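Local structure of putative retaining b-glycosidase (Saccharophagus degradans, 5A95) at residues V71-T76 and I102-H107; Y136-W141 and V181-L186; T222-V227 and G248-A253. The protein is a family 5 glycoside hydrolase that cleaves beta-glucans, with licheninase activity on mixed-linkage beta-1,3-1,4-glucan, probably with retention of anomeric configuration. The protein carries 1 engineered substitution. One frame throughout, in Å; residues are numbered along the deposited sequence.

Interaction 1. Residues V71-T76 and I102-H107. With BGC (beta-D-glucopyranose), chain D.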
ATOM      1  N   VAL A  71       2.197 -18.601  29.187  1.00  6.62           N
ATOM      2  CA  VAL A  71       2.012 -17.179  29.376  1.00  6.44           C
ATOM      3  C   VAL A  71       2.502 -16.400  28.161  1.00  7.20           C
ATOM      4  O   VAL A  71       3.363 -16.864  27.411  1.00  7.32           O
ATOM      5  CB  VAL A  71       2.753 -16.641  30.620  1.00  7.84           C
ATOM      6  CG1 VAL A  71       2.359 -17.416  31.860  1.00  8.83           C
ATOM      7  CG2 VAL A  71       4.262 -16.703  30.451  1.00  7.98           C
ATOM      8  N   ASN A  72       1.936 -15.201  28.002  1.00  7.05           N
ATOM      9  CA  ASN A  72       2.555 -14.115  27.259  1.00  6.75           C
ATOM     10  C   ASN A  72       3.643 -13.477  28.083  1.00  7.54           C
ATOM     11  O   ASN A  72       3.497 -13.333  29.305  1.00  8.25           O
ATOM     12  CB  ASN A  72       1.508 -13.033  26.983  1.00  7.11           C
ATOM     13  CG  ASN A  72       0.530 -13.426  25.912  1.00  7.31           C
ATOM     14  OD1 ASN A  72       0.791 -13.178  24.742  1.00  7.98           O
ATOM     15  ND2 ASN A  72      -0.569 -14.070  26.290  1.00  6.54           N
ATOM     16  N   ILE A  73       4.686 -13.016  27.404  1.00  7.05           N
ATOM     17  CA  ILE A  73       5.583 -12.010  27.935  1.00  7.55           C
ATOM     18  C   ILE A  73       5.402 -10.781  27.060  1.00  7.66           C
ATOM     19  O   ILE A  73       4.653 -10.816  26.067  1.00  8.17           O
ATOM     20  CB  ILE A  73       7.042 -12.485  27.979  1.00  7.63           C
ATOM     21  CG1 ILE A  73       7.541 -12.884  26.587  1.00  8.28           C
ATOM     22  CG2 ILE A  73       7.196 -13.626  28.988  1.00  8.48           C
ATOM     23  CD1 ILE A  73       9.020 -13.226  26.536  1.00  9.07           C
ATOM     24  N   ALA A  74       6.013  -9.671  27.450  1.00  7.76           N
ATOM     25  CA  ALA A  74       5.904  -8.449  26.665  1.00  8.00           C
ATOM     26  C   ALA A  74       6.687  -8.540  25.347  1.00  8.00           C
ATOM     27  O   ALA A  74       7.491  -9.444  25.128  1.00  8.94           O
ATOM     28  CB  ALA A  74       6.358  -7.224  27.479  1.00  9.00           C
ATOM     29  N   ASP A  75       6.457  -7.554  24.476  1.00  7.95           N
ATOM     30  CA  ASP A  75       7.234  -7.423  23.251  1.00  7.56           C
ATOM     31  C   ASP A  75       8.741  -7.380  23.557  1.00  8.18           C
ATOM     32  O   ASP A  75       9.181  -6.772  24.531  1.00  8.26           O
ATOM     33  CB  ASP A  75       6.814  -6.139  22.517  1.00  7.96           C
ATOM     34  CG  ASP A  75       7.629  -5.867  21.291  1.00  7.87           C
ATOM     35  OD1 ASP A  75       8.658  -5.169  21.418  1.00  7.59           O
ATOM     36  OD2 ASP A  75       7.216  -6.286  20.181  1.00  7.81           O
ATOM     37  N   THR A  76       9.514  -8.006  22.680  1.00  7.84           N
ATOM     38  CA  THR A  76      10.956  -8.118  22.837  1.00  8.35           C
ATOM     39  C   THR A  76      11.605  -6.756  23.011  1.00  9.76           C
ATOM     40  O   THR A  76      12.476  -6.589  23.847  1.00 10.31           O
ATOM     41  CB  THR A  76      11.538  -8.837  21.592  1.00  9.80           C
ATOM     42  OG1 THR A  76      10.974 -10.152  21.487  1.00 10.82           O
ATOM     43  CG2 THR A  76      13.040  -8.934  21.644  1.00 10.93           C
ATOM     44  N   ILE A 102       5.524 -20.177  25.765  1.00  7.39           N
ATOM     45  CA  ILE A 102       5.544 -18.734  25.869  1.00  7.21           C
ATOM     46  C   ILE A 102       5.048 -18.141  24.554  1.00  6.99           C
ATOM     47  O   ILE A 102       5.479 -18.574  23.474  1.00  7.39           O
ATOM     48  CB  ILE A 102       6.957 -18.218  26.171  1.00  7.97           C
ATOM     49  CG1 ILE A 102       7.355 -18.667  27.576  1.00  9.03           C
ATOM     50  CG2 ILE A 102       7.024 -16.693  26.082  1.00  8.44           C
ATOM     51  CD1 ILE A 102       8.783 -18.368  27.971  1.00  9.70           C
ATOM     52  N   ARG A 103       4.139 -17.170  24.655  1.00  7.04           N
ATOM     53  CA  ARG A 103       3.657 -16.397  23.502  1.00  6.77           C
ATOM     54  C   ARG A 103       4.412 -15.072  23.445  1.00  7.04           C
ATOM     55  O   ARG A 103       4.493 -14.352  24.454  1.00  6.68           O
ATOM     56  CB  ARG A 103       2.167 -16.151  23.601  1.00  6.36           C
ATOM     57  CG  ARG A 103       1.553 -15.325  22.476  1.00  6.74           C
ATOM     58  CD  ARG A 103       0.052 -15.380  22.593  1.00  7.06           C
ATOM     59  NE  ARG A 103      -0.744 -14.683  21.590  1.00  6.97           N
ATOM     60  CZ  ARG A 103      -1.363 -13.513  21.739  1.00  6.51           C
ATOM     61  NH1 ARG A 103      -1.092 -12.713  22.764  1.00  7.39           N
ATOM     62  NH2 ARG A 103      -2.264 -13.122  20.835  1.00  6.96           N
ATOM     63  N   LEU A 104       4.956 -14.766  22.271  1.00  7.12           N
ATOM     64  CA  LEU A 104       5.712 -13.540  22.017  0.60  6.86           C
ATOM     65  C   LEU A 104       4.828 -12.593  21.203  1.00  6.46           C
ATOM     66  O   LEU A 104       4.570 -12.882  20.041  1.00  7.02           O
ATOM     67  CB  LEU A 104       6.989 -13.850  21.223  0.60  7.68           C
ATOM     68  CG  LEU A 104       8.012 -14.817  21.819  0.60  8.99           C
ATOM     69  CD1 LEU A 104       9.253 -14.889  20.919  0.60  9.87           C
ATOM     70  CD2 LEU A 104       8.398 -14.389  23.219  0.60  9.14           C
ATOM     71  N   PRO A 105       4.366 -11.481  21.802  1.00  5.88           N
ATOM     72  CA  PRO A 105       3.481 -10.560  21.089  1.00  6.04           C
ATOM     73  C   PRO A 105       4.313  -9.530  20.346  1.00  6.30           C
ATOM     74  O   PRO A 105       4.662  -8.473  20.900  1.00  7.19           O
ATOM     75  CB  PRO A 105       2.657  -9.933  22.215  1.00  6.78           C
ATOM     76  CG  PRO A 105       3.581  -9.905  23.378  1.00  7.61           C
ATOM     77  CD  PRO A 105       4.464 -11.131  23.244  1.00  7.19           C
ATOM     78  N   ILE A 106       4.609  -9.821  19.082  1.00  6.23           N
ATOM     79  CA  ILE A 106       5.486  -9.002  18.268  1.00  5.79           C
ATOM     80  C   ILE A 106       4.711  -7.827  17.730  1.00  6.02           C
ATOM     81  O   ILE A 106       3.846  -7.979  16.876  1.00  6.24           O
ATOM     82  CB  ILE A 106       6.124  -9.844  17.160  1.00  7.16           C
ATOM     83  CG1 ILE A 106       6.963 -10.954  17.808  1.00  8.29           C
ATOM     84  CG2 ILE A 106       6.954  -8.980  16.208  1.00  7.15           C
ATOM     85  CD1 ILE A 106       7.229 -12.164  16.952  1.00  9.58           C
ATOM     86  N   HIS A 107       4.978  -6.645  18.272  1.00  6.29           N
ATOM     87  CA  HIS A 107       4.246  -5.462  17.872  1.00  6.44           C
ATOM     88  C   HIS A 107       4.834  -4.891  16.584  1.00  5.47           C
ATOM     89  O   HIS A 107       6.039  -4.691  16.497  1.00  6.99           O
ATOM     90  CB  HIS A 107       4.294  -4.397  18.958  1.00  6.67           C
ATOM     91  CG  HIS A 107       3.431  -4.709  20.134  1.00  6.89           C
ATOM     92  ND1 HIS A 107       3.491  -5.896  20.825  1.00  6.99           N
ATOM     93  CD2 HIS A 107       2.473  -3.973  20.743  1.00  6.95           C
ATOM     94  CE1 HIS A 107       2.625  -5.861  21.827  1.00  7.81           C
ATOM     95  NE2 HIS A 107       1.991  -4.702  21.793  1.00  7.19           N
TER
HETATM   96  C2  BGC D   2      -1.532  -3.518  28.101  1.00 10.27           C
HETATM   97  C3  BGC D   2      -0.849  -2.176  27.909  1.00 11.48           C
HETATM   98  C4  BGC D   2       0.197  -2.248  26.819  1.00 10.76           C
HETATM   99  C5  BGC D   2      -0.392  -2.841  25.539  1.00  9.99           C
HETATM  100  C6  BGC D   2       0.642  -3.155  24.489  1.00 10.08           C
HETATM  101  C1  BGC D   2      -2.099  -3.928  26.752  1.00 11.17           C
HETATM  102  O2  BGC D   2      -2.556  -3.341  29.077  1.00 12.10           O
HETATM  103  O3  BGC D   2      -0.206  -1.815  29.138  1.00 13.27           O
HETATM  104  O4  BGC D   2       0.662  -0.931  26.538  1.00 11.73           O
HETATM  105  O5  BGC D   2      -1.033  -4.069  25.832  1.00  9.82           O
HETATM  106  O6  BGC D   2       0.007  -3.728  23.350  1.00  8.60           O
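With CG anti to the backbone N (chi1 178°) and the chain extended from CG to NE, Arg-103 runs alongside Asn-72, whose CG is instead anti to its carbonyl carbon. The pair illustrates how neighbouring parallel strands of a (beta/alpha)8 barrel, the fold of glycoside hydrolase family 5, line the barrel interior with a polar network. Arg-103 NH1 donates to Asn-72 OD1 at 2.8 Å in a nearly straight bond (170°). The oxygen lies at the edge of the guanidinium, in its plane, while the amide stands perpendicular to it (90°). Asn-72 ND2 is engaged by Thr-290 O and Val-329 O, which settles which end of the amide faces the arginine. Arg-103 in turn forms a salt bridge with Glu-185 through NE and bonds Asn-188 through NH2. A leucine in place of Arg-103 would probably leave the buried carboxylate of Glu-185 without its countercharge and Asn-72 OD1 without its donor.

The backbone of Arg-103 stitches the strands together: its N donates to Val-71 O at 2.9 Å, and its O accepts from Ile-73 N at 3.2 Å. On the outward side, Ile-73 CG1 packs 3.9 Å from Ile-102 CG2, and Phe-90 of helix 87-96 covers both isoleucines. Beyond the strand ends, Asp-75 OD2 receives His-107 N at 3.0 Å and is also bonded by Tyr-119 OH, while OD1 holds Ser-110. The imidazole, which also meets Trp-31 of the second subunit, is steadied by its ND1, which donates to Pro-105 O at 2.8 Å. At the other edge, and in the ring plane, His-107 NE2 shares a hydrogen bond with O6 of a glucose unit of the bound glucan at 2.7 Å.

Interaction 2. Residues Y136-W141 and V181-L186. With MG (magnesium ion), chain G.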
ATOM      1  N   TYR A 136       7.813 -24.448  24.253  1.00  8.79           N
ATOM      2  CA  TYR A 136       7.449 -24.056  22.895  1.00  8.14           C
ATOM      3  C   TYR A 136       7.089 -22.573  22.786  1.00  8.12           C
ATOM      4  O   TYR A 136       6.734 -21.953  23.779  1.00  9.67           O
ATOM      5  CB  TYR A 136       6.245 -24.883  22.447  1.00  8.32           C
ATOM      6  CG  TYR A 136       6.574 -26.348  22.284  1.00  9.16           C
ATOM      7  CD1 TYR A 136       7.078 -26.821  21.084  1.00  8.22           C
ATOM      8  CD2 TYR A 136       6.417 -27.253  23.341  1.00  9.23           C
ATOM      9  CE1 TYR A 136       7.413 -28.152  20.917  1.00  8.48           C
ATOM     10  CE2 TYR A 136       6.771 -28.588  23.192  1.00 10.44           C
ATOM     11  CZ  TYR A 136       7.250 -29.039  21.983  1.00 10.27           C
ATOM     12  OH  TYR A 136       7.550 -30.365  21.828  1.00 10.84           O
ATOM     13  N   LEU A 137       7.194 -22.029  21.577  1.00  7.86           N
ATOM     14  CA  LEU A 137       6.835 -20.648  21.322  1.00  7.79           C
ATOM     15  C   LEU A 137       5.616 -20.555  20.422  1.00  7.32           C
ATOM     16  O   LEU A 137       5.490 -21.286  19.441  1.00  7.73           O
ATOM     17  CB  LEU A 137       7.995 -19.909  20.653  1.00  8.58           C
ATOM     18  CG  LEU A 137       9.249 -19.800  21.521  1.00  9.55           C
ATOM     19  CD1 LEU A 137      10.396 -19.276  20.671  1.00 10.77           C
ATOM     20  CD2 LEU A 137       9.017 -18.878  22.711  1.00 10.71           C
ATOM     21  N   ILE A 138       4.772 -19.579  20.740  1.00  7.27           N
ATOM     22  CA  ILE A 138       3.751 -19.058  19.843  1.00  7.32           C
ATOM     23  C   ILE A 138       4.243 -17.688  19.386  1.00  6.77           C
ATOM     24  O   ILE A 138       4.471 -16.815  20.220  1.00  7.08           O
ATOM     25  CB  ILE A 138       2.391 -18.931  20.547  1.00  7.52           C
ATOM     26  CG1 ILE A 138       1.891 -20.297  21.045  1.00  7.90           C
ATOM     27  CG2 ILE A 138       1.385 -18.237  19.620  1.00  7.64           C
ATOM     28  CD1 ILE A 138       0.592 -20.228  21.798  1.00  8.96           C
ATOM     29  N   LEU A 139       4.392 -17.489  18.076  1.00  6.44           N
ATOM     30  CA  LEU A 139       4.759 -16.193  17.559  1.00  6.58           C
ATOM     31  C   LEU A 139       3.494 -15.504  17.100  1.00  6.55           C
ATOM     32  O   LEU A 139       2.755 -16.025  16.258  1.00  6.69           O
ATOM     33  CB  LEU A 139       5.752 -16.313  16.404  1.00  7.19           C
ATOM     34  CG  LEU A 139       7.055 -17.035  16.730  1.00  8.40           C
ATOM     35  CD1 LEU A 139       7.995 -17.040  15.529  1.00  9.09           C
ATOM     36  CD2 LEU A 139       7.744 -16.473  17.966  1.00  8.70           C
ATOM     37  N   ASP A 140       3.247 -14.333  17.680  1.00  6.62           N
ATOM     38  CA  ASP A 140       2.004 -13.581  17.510  1.00  5.83           C
ATOM     39  C   ASP A 140       2.316 -12.254  16.828  1.00  5.49           C
ATOM     40  O   ASP A 140       3.080 -11.440  17.335  1.00  6.96           O
ATOM     41  CB  ASP A 140       1.392 -13.401  18.908  1.00  6.71           C
ATOM     42  CG  ASP A 140       0.507 -12.190  19.062  1.00  7.11           C
ATOM     43  OD1 ASP A 140      -0.178 -11.770  18.128  1.00  7.66           O
ATOM     44  OD2 ASP A 140       0.514 -11.629  20.190  1.00  7.05           O
ATOM     45  N   TRP A 141       1.765 -12.066  15.629  1.00  5.25           N
ATOM     46  CA  TRP A 141       1.856 -10.769  14.973  1.00  5.91           C
ATOM     47  C   TRP A 141       0.792  -9.872  15.626  1.00  5.17           C
ATOM     48  O   TRP A 141      -0.422  -9.989  15.381  1.00  5.67           O
ATOM     49  CB  TRP A 141       1.646 -10.953  13.479  1.00  5.99           C
ATOM     50  CG  TRP A 141       1.777  -9.695  12.636  1.00  5.44           C
ATOM     51  CD1 TRP A 141       0.820  -9.185  11.797  1.00  5.90           C
ATOM     52  CD2 TRP A 141       2.921  -8.841  12.505  1.00  5.88           C
ATOM     53  NE1 TRP A 141       1.293  -8.072  11.158  1.00  6.30           N
ATOM     54  CE2 TRP A 141       2.579  -7.842  11.571  1.00  6.05           C
ATOM     55  CE3 TRP A 141       4.207  -8.816  13.068  1.00  6.15           C
ATOM     56  CZ2 TRP A 141       3.482  -6.848  11.173  1.00  6.58           C
ATOM     57  CZ3 TRP A 141       5.101  -7.814  12.667  1.00  6.53           C
ATOM     58  CH2 TRP A 141       4.731  -6.840  11.754  1.00  6.99           C
ATOM     59  N   VAL A 181       9.336 -23.701  17.613  1.00  8.13           N
ATOM     60  CA  VAL A 181       8.433 -22.666  17.139  1.00  8.21           C
ATOM     61  C   VAL A 181       7.196 -23.394  16.603  1.00  7.70           C
ATOM     62  O   VAL A 181       7.238 -23.986  15.546  1.00  9.00           O
ATOM     63  CB  VAL A 181       9.097 -21.786  16.079  1.00  9.42           C
ATOM     64  CG1 VAL A 181       8.136 -20.722  15.622  1.00 12.96           C
ATOM     65  CG2 VAL A 181      10.367 -21.119  16.622  1.00 10.43           C
ATOM     66  N   ALA A 182       6.112 -23.387  17.381  1.00  7.24           N
ATOM     67  CA  ALA A 182       5.004 -24.281  17.132  1.00  7.56           C
ATOM     68  C   ALA A 182       3.847 -23.652  16.387  1.00  7.24           C
ATOM     69  O   ALA A 182       3.207 -24.319  15.589  1.00  8.33           O
ATOM     70  CB  ALA A 182       4.520 -24.896  18.426  1.00  8.50           C
ATOM     71  N   VAL A 183       3.515 -22.401  16.705  1.00  6.44           N
ATOM     72  CA  VAL A 183       2.266 -21.781  16.264  1.00  6.21           C
ATOM     73  C   VAL A 183       2.569 -20.395  15.711  1.00  6.02           C
ATOM     74  O   VAL A 183       3.319 -19.606  16.323  1.00  6.53           O
ATOM     75  CB  VAL A 183       1.284 -21.658  17.450  1.00  6.46           C
ATOM     76  CG1 VAL A 183      -0.003 -20.975  17.034  1.00  6.77           C
ATOM     77  CG2 VAL A 183       0.987 -23.011  18.069  1.00  7.19           C
ATOM     78  N   TYR A 184       2.009 -20.121  14.536  1.00  5.91           N
ATOM     79  CA  TYR A 184       2.079 -18.817  13.876  1.00  6.31           C
ATOM     80  C   TYR A 184       0.697 -18.186  13.976  1.00  5.72           C
ATOM     81  O   TYR A 184      -0.240 -18.571  13.287  1.00  5.95           O
ATOM     82  CB  TYR A 184       2.498 -18.946  12.410  1.00  6.69           C
ATOM     83  CG  TYR A 184       3.928 -19.388  12.182  1.00  7.04           C
ATOM     84  CD1 TYR A 184       4.834 -19.513  13.214  1.00  7.70           C
ATOM     85  CD2 TYR A 184       4.399 -19.627  10.916  1.00  7.82           C
ATOM     86  CE1 TYR A 184       6.130 -19.897  12.994  1.00  9.23           C
ATOM     87  CE2 TYR A 184       5.703 -20.033  10.686  1.00  7.55           C
ATOM     88  CZ  TYR A 184       6.567 -20.194  11.738  1.00  8.08           C
ATOM     89  OH  TYR A 184       7.876 -20.592  11.593  1.00  8.50           O
ATOM     90  N   GLU A 185       0.582 -17.234  14.911  1.00  5.85           N
ATOM     91  CA  GLU A 185      -0.702 -16.560  15.192  1.00  5.80           C
ATOM     92  C   GLU A 185      -0.770 -15.322  14.305  1.00  5.54           C
ATOM     93  O   GLU A 185      -0.135 -14.310  14.574  1.00  5.88           O
ATOM     94  CB  GLU A 185      -0.817 -16.254  16.656  1.00  6.24           C
ATOM     95  CG  GLU A 185      -2.132 -15.590  17.044  1.00  5.96           C
ATOM     96  CD  GLU A 185      -2.338 -15.544  18.546  1.00  6.47           C
ATOM     97  OE1 GLU A 185      -1.383 -15.905  19.266  1.00  7.30           O
ATOM     98  OE2 GLU A 185      -3.432 -15.118  18.999  1.00  6.43           O
ATOM     99  N   LEU A 186      -1.536 -15.439  13.237  1.00  5.77           N
ATOM    100  CA  LEU A 186      -1.432 -14.594  12.059  1.00  5.60           C
ATOM    101  C   LEU A 186      -1.732 -13.114  12.299  1.00  5.57           C
ATOM    102  O   LEU A 186      -1.095 -12.260  11.687  1.00  5.59           O
ATOM    103  CB  LEU A 186      -2.359 -15.112  10.959  1.00  5.48           C
ATOM    104  CG  LEU A 186      -2.124 -16.577  10.540  1.00  5.67           C
ATOM    105  CD1 LEU A 186      -3.062 -16.938   9.382  1.00  6.68           C
ATOM    106  CD2 LEU A 186      -0.677 -16.845  10.179  1.00  6.90           C
TER
HETATM  107 MG    MG G 401       8.168 -25.010  13.744  1.00  9.99          MG
HETATM  108  O   HOH W   1       8.854 -23.041  12.800  1.00  8.89           O
HETATM  109  O   HOH W   2       8.893 -26.072  11.640  1.00  9.95           O
HETATM  110  O   HOH W   3       6.415 -26.543  13.352  1.00 10.83           O
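The indole of Trp-141 meets the facing segment at its edge, where Leu-186 O lies near the ring plane, 3.6 Å from Trp-141 CD1. Phe-167 stacks on this indole and Trp-111 meets it edge-to-face, while NE1 bonds to Thr-164. The phenol of Tyr-184 has Val-181 CG1 in plane at its edge, and Leu-139 CD1 approaches obliquely, 4.3 Å from Tyr-184 CE1. That leucine methyl also lies across Val-181, 3.7 Å from its CG1, so three side chains interlock on the outward side of the sheet.

On the inward side the flat groups are carboxylates. Glu-185, with CG anti to the backbone N (chi1 -178°) and an extended chain beyond it, carries OE1 alongside Asp-140. The two planes are 36° apart, and Asp-140 OD1 stands 4.5 Å from Glu-185 OE1. Outside partners probably ease this like-charge proximity, since His-142 ND1 bonds Asp-140 OD2 and Arg-103 pairs with Glu-185. Beneath them, Ile-138 and Val-183 run in the same direction, with Ile-138 CG1 3.9 Å from Val-183 CB.

Four backbone bonds tie the strands, among them Glu-185 N to Leu-139 O at 2.8 Å. The register slips by one between Leu-137 and Ile-138, a beta bulge that leaves Ala-182 as the extra residue. Next to it, Val-181 O binds the magnesium ion at 2.3 Å, joined by Val-178 O and three waters, one of which donates to Tyr-184 OH. The whole is a parallel strand pair of the (beta/alpha)8 barrel, with Leu-137, Leu-139, Val-181 and Tyr-184 facing the helices, and Ile-138 and Val-183 turned inward with both carboxylates.

Interaction 3. Residues T222-V227 and G248-A253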
ATOM      1  N   THR A 222       4.853 -27.763   8.258  1.00  9.27           N
ATOM      2  CA  THR A 222       4.767 -28.330   9.613  1.00  9.00           C
ATOM      3  C   THR A 222       4.216 -27.385  10.663  1.00  9.51           C
ATOM      4  O   THR A 222       3.834 -27.793  11.750  1.00 11.75           O
ATOM      5  CB  THR A 222       6.124 -28.807  10.148  1.00 11.09           C
ATOM      6  OG1 THR A 222       6.974 -27.688  10.476  1.00 11.78           O
ATOM      7  CG2 THR A 222       6.827 -29.763   9.175  1.00 13.48           C
ATOM      8  N   VAL A 223       4.150 -26.096  10.352  1.00  8.35           N
ATOM      9  CA  VAL A 223       3.741 -25.120  11.354  1.00  8.34           C
ATOM     10  C   VAL A 223       2.223 -25.158  11.558  1.00  7.75           C
ATOM     11  O   VAL A 223       1.470 -25.628  10.673  1.00  7.67           O
ATOM     12  CB  VAL A 223       4.216 -23.707  11.004  1.00 10.57           C
ATOM     13  CG1 VAL A 223       5.719 -23.651  10.830  1.00 12.34           C
ATOM     14  CG2 VAL A 223       3.502 -23.201   9.781  1.00 11.95           C
ATOM     15  N   ILE A 224       1.773 -24.624  12.698  1.00  6.95           N
ATOM     16  CA  ILE A 224       0.355 -24.515  12.990  1.00  6.88           C
ATOM     17  C   ILE A 224      -0.090 -23.051  12.900  1.00  6.27           C
ATOM     18  O   ILE A 224       0.200 -22.244  13.775  1.00  6.90           O
ATOM     19  CB  ILE A 224       0.031 -25.056  14.398  1.00  7.45           C
ATOM     20  CG1 ILE A 224       0.459 -26.527  14.540  1.00  7.91           C
ATOM     21  CG2 ILE A 224      -1.447 -24.879  14.697  1.00  8.00           C
ATOM     22  CD1 ILE A 224       0.502 -26.987  15.991  1.00  7.88           C
ATOM     23  N   PRO A 225      -0.828 -22.687  11.842  1.00  5.87           N
ATOM     24  CA  PRO A 225      -1.429 -21.349  11.794  1.00  6.10           C
ATOM     25  C   PRO A 225      -2.555 -21.271  12.808  1.00  6.44           C
ATOM     26  O   PRO A 225      -3.355 -22.213  12.950  1.00  7.13           O
ATOM     27  CB  PRO A 225      -1.981 -21.249  10.342  1.00  6.88           C
ATOM     28  CG  PRO A 225      -1.288 -22.358   9.578  1.00  6.71           C
ATOM     29  CD  PRO A 225      -1.153 -23.453  10.624  1.00  6.82           C
ATOM     30  N   LEU A 226      -2.678 -20.106  13.435  1.00  5.92           N
ATOM     31  CA  LEU A 226      -3.722 -19.849  14.422  1.00  6.35           C
ATOM     32  C   LEU A 226      -4.520 -18.626  13.958  1.00  5.18           C
ATOM     33  O   LEU A 226      -3.947 -17.545  13.736  1.00  5.98           O
ATOM     34  CB  LEU A 226      -3.105 -19.596  15.793  1.00  5.88           C
ATOM     35  CG  LEU A 226      -4.046 -19.383  16.960  1.00  7.10           C
ATOM     36  CD1 LEU A 226      -4.795 -20.631  17.307  1.00  8.53           C
ATOM     37  CD2 LEU A 226      -3.362 -18.844  18.194  1.00  8.35           C
ATOM     38  N   VAL A 227      -5.818 -18.836  13.728  1.00  5.28           N
ATOM     39  CA  VAL A 227      -6.719 -17.869  13.090  1.00  5.22           C
ATOM     40  C   VAL A 227      -7.731 -17.367  14.116  1.00  5.82           C
ATOM     41  O   VAL A 227      -8.239 -18.131  14.918  1.00  5.57           O
ATOM     42  CB  VAL A 227      -7.466 -18.564  11.930  1.00  5.94           C
ATOM     43  CG1 VAL A 227      -8.584 -17.700  11.362  1.00  6.45           C
ATOM     44  CG2 VAL A 227      -6.468 -18.918  10.831  1.00  7.02           C
ATOM     45  N   GLY A 248      -4.858 -28.405   9.281  1.00  7.25           N
ATOM     46  CA  GLY A 248      -3.827 -28.129  10.256  1.00  7.19           C
ATOM     47  C   GLY A 248      -3.895 -26.779  10.945  1.00  6.77           C
ATOM     48  O   GLY A 248      -2.902 -26.327  11.470  1.00  8.50           O
ATOM     49  N   ILE A 249      -5.100 -26.215  10.975  1.00  8.00           N
ATOM     50  CA  ILE A 249      -5.421 -24.879  11.507  1.00  9.39           C
ATOM     51  C   ILE A 249      -5.942 -25.011  12.923  1.00  8.15           C
ATOM     52  O   ILE A 249      -6.743 -25.905  13.215  1.00 10.19           O
ATOM     53  CB  ILE A 249      -6.568 -24.224  10.612  1.00 10.82           C
ATOM     54  CG1 ILE A 249      -6.138 -24.230   9.142  1.00 11.53           C
ATOM     55  CG2 ILE A 249      -6.975 -22.832  11.035  1.00 12.67           C
ATOM     56  CD1 ILE A 249      -4.781 -23.619   8.929  1.00 10.74           C
ATOM     57  N   ALA A 250      -5.494 -24.127  13.808  1.00  6.72           N
ATOM     58  CA  ALA A 250      -6.109 -23.950  15.107  1.00  6.49           C
ATOM     59  C   ALA A 250      -6.776 -22.580  15.140  1.00  5.76           C
ATOM     60  O   ALA A 250      -6.450 -21.692  14.327  1.00  6.16           O
ATOM     61  CB  ALA A 250      -5.062 -24.054  16.197  1.00  7.94           C
ATOM     62  N   TYR A 251      -7.722 -22.409  16.062  1.00  5.03           N
ATOM     63  CA  TYR A 251      -8.415 -21.131  16.196  1.00  5.53           C
ATOM     64  C   TYR A 251      -8.124 -20.505  17.567  1.00  6.06           C
ATOM     65  O   TYR A 251      -8.014 -21.187  18.584  1.00  6.30           O
ATOM     66  CB  TYR A 251      -9.932 -21.316  15.967  1.00  5.54           C
ATOM     67  CG  TYR A 251     -10.283 -21.635  14.545  1.00  5.90           C
ATOM     68  CD1 TYR A 251     -10.400 -20.621  13.614  1.00  6.52           C
ATOM     69  CD2 TYR A 251     -10.458 -22.950  14.115  1.00  6.59           C
ATOM     70  CE1 TYR A 251     -10.727 -20.887  12.297  1.00  6.45           C
ATOM     71  CE2 TYR A 251     -10.755 -23.233  12.792  1.00  7.18           C
ATOM     72  CZ  TYR A 251     -10.917 -22.193  11.890  1.00  6.77           C
ATOM     73  OH  TYR A 251     -11.215 -22.443  10.570  1.00  8.00           O
ATOM     74  N   ALA A 252      -7.989 -19.175  17.549  1.00  6.59           N
ATOM     75  CA  ALA A 252      -7.720 -18.368  18.743  1.00  7.08           C
ATOM     76  C   ALA A 252      -9.022 -17.904  19.359  1.00  6.74           C
ATOM     77  O   ALA A 252      -9.969 -17.564  18.657  1.00  8.27           O
ATOM     78  CB  ALA A 252      -6.858 -17.156  18.392  1.00  7.11           C
ATOM     79  N   ALA A 253      -9.021 -17.723  20.671  1.00  6.85           N
ATOM     80  CA  ALA A 253     -10.076 -17.035  21.390  1.00  6.57           C
ATOM     81  C   ALA A 253      -9.427 -16.246  22.509  1.00  6.47           C
ATOM     82  O   ALA A 253      -8.466 -16.692  23.121  1.00  6.74           O
ATOM     83  CB  ALA A 253     -11.079 -18.017  21.973  1.00  9.49           C
TER
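Val-227 uses both its backbone polar atoms to reach the segment 248-253: its N donates to Ala-250 O at 3.0 Å, and its O accepts from Ala-252 N at 2.8 Å. Ala-250 is likewise gripped twice, because its N donates to Pro-225 O, also at 3.0 Å. Two carbonyls gain a CH...O contact besides, Ala-250 O from Leu-226 CA and Val-227 O from Tyr-251 CA, each at 3.3 Å. Leu-226 spends its own backbone bonds on the opposite neighbour, pairing with Tyr-184 and Leu-186, while Tyr-251 pairs with Pro-286.

This division of donors and acceptors exemplifies an interior strand pair in a (beta/alpha)8 barrel. Strand 224-227, helix 230-233 and strand 250-252 form a beta-alpha-beta unit whose two strands run parallel, their axes 36° apart.

Apolar groups fill in around the ladder. Within the barrel, Leu-226, its CG anti to the backbone N (chi1 -177°), swings CD1 to 3.6 Å from Ala-250 CB and 3.3 Å from Tyr-251 C, and Phe-58 covers Ala-250 and Ile-224. On the outer side, Pro-225 crosses Ile-249 at about a right angle, its CG 3.8 Å from Ile-249 CD1. Ile-249 CG2 sits over one face of the Tyr-251 ring, offset toward the rim, and Val-227 runs alongside the same ring. Tyr-251 OH, the polar end of the phenol, is satisfied by Ile-244 N.

Overall arrangement
The three contacts follow one another along the chain and around a single barrel sheet, joining six strands that are neighbours in it. The centres of interactions 1 and 2 lie about 10 Å apart and those of 2 and 3 about 9 Å, whereas 1 and 3, about 17 Å apart, do not touch. Interaction 2 is thus the bridge: Asp-140 O probably accepts from Ile-106 N at 2.8 Å, and Tyr-184 exchanges backbone bonds with Ile-224 and Leu-226. Sugar meets the chain just past the C-terminal end of strand 101-106, the end where (beta/alpha)8 enzymes carry their active sites, while the magnesium ion sits at the start of strand 181-185, toward the other end.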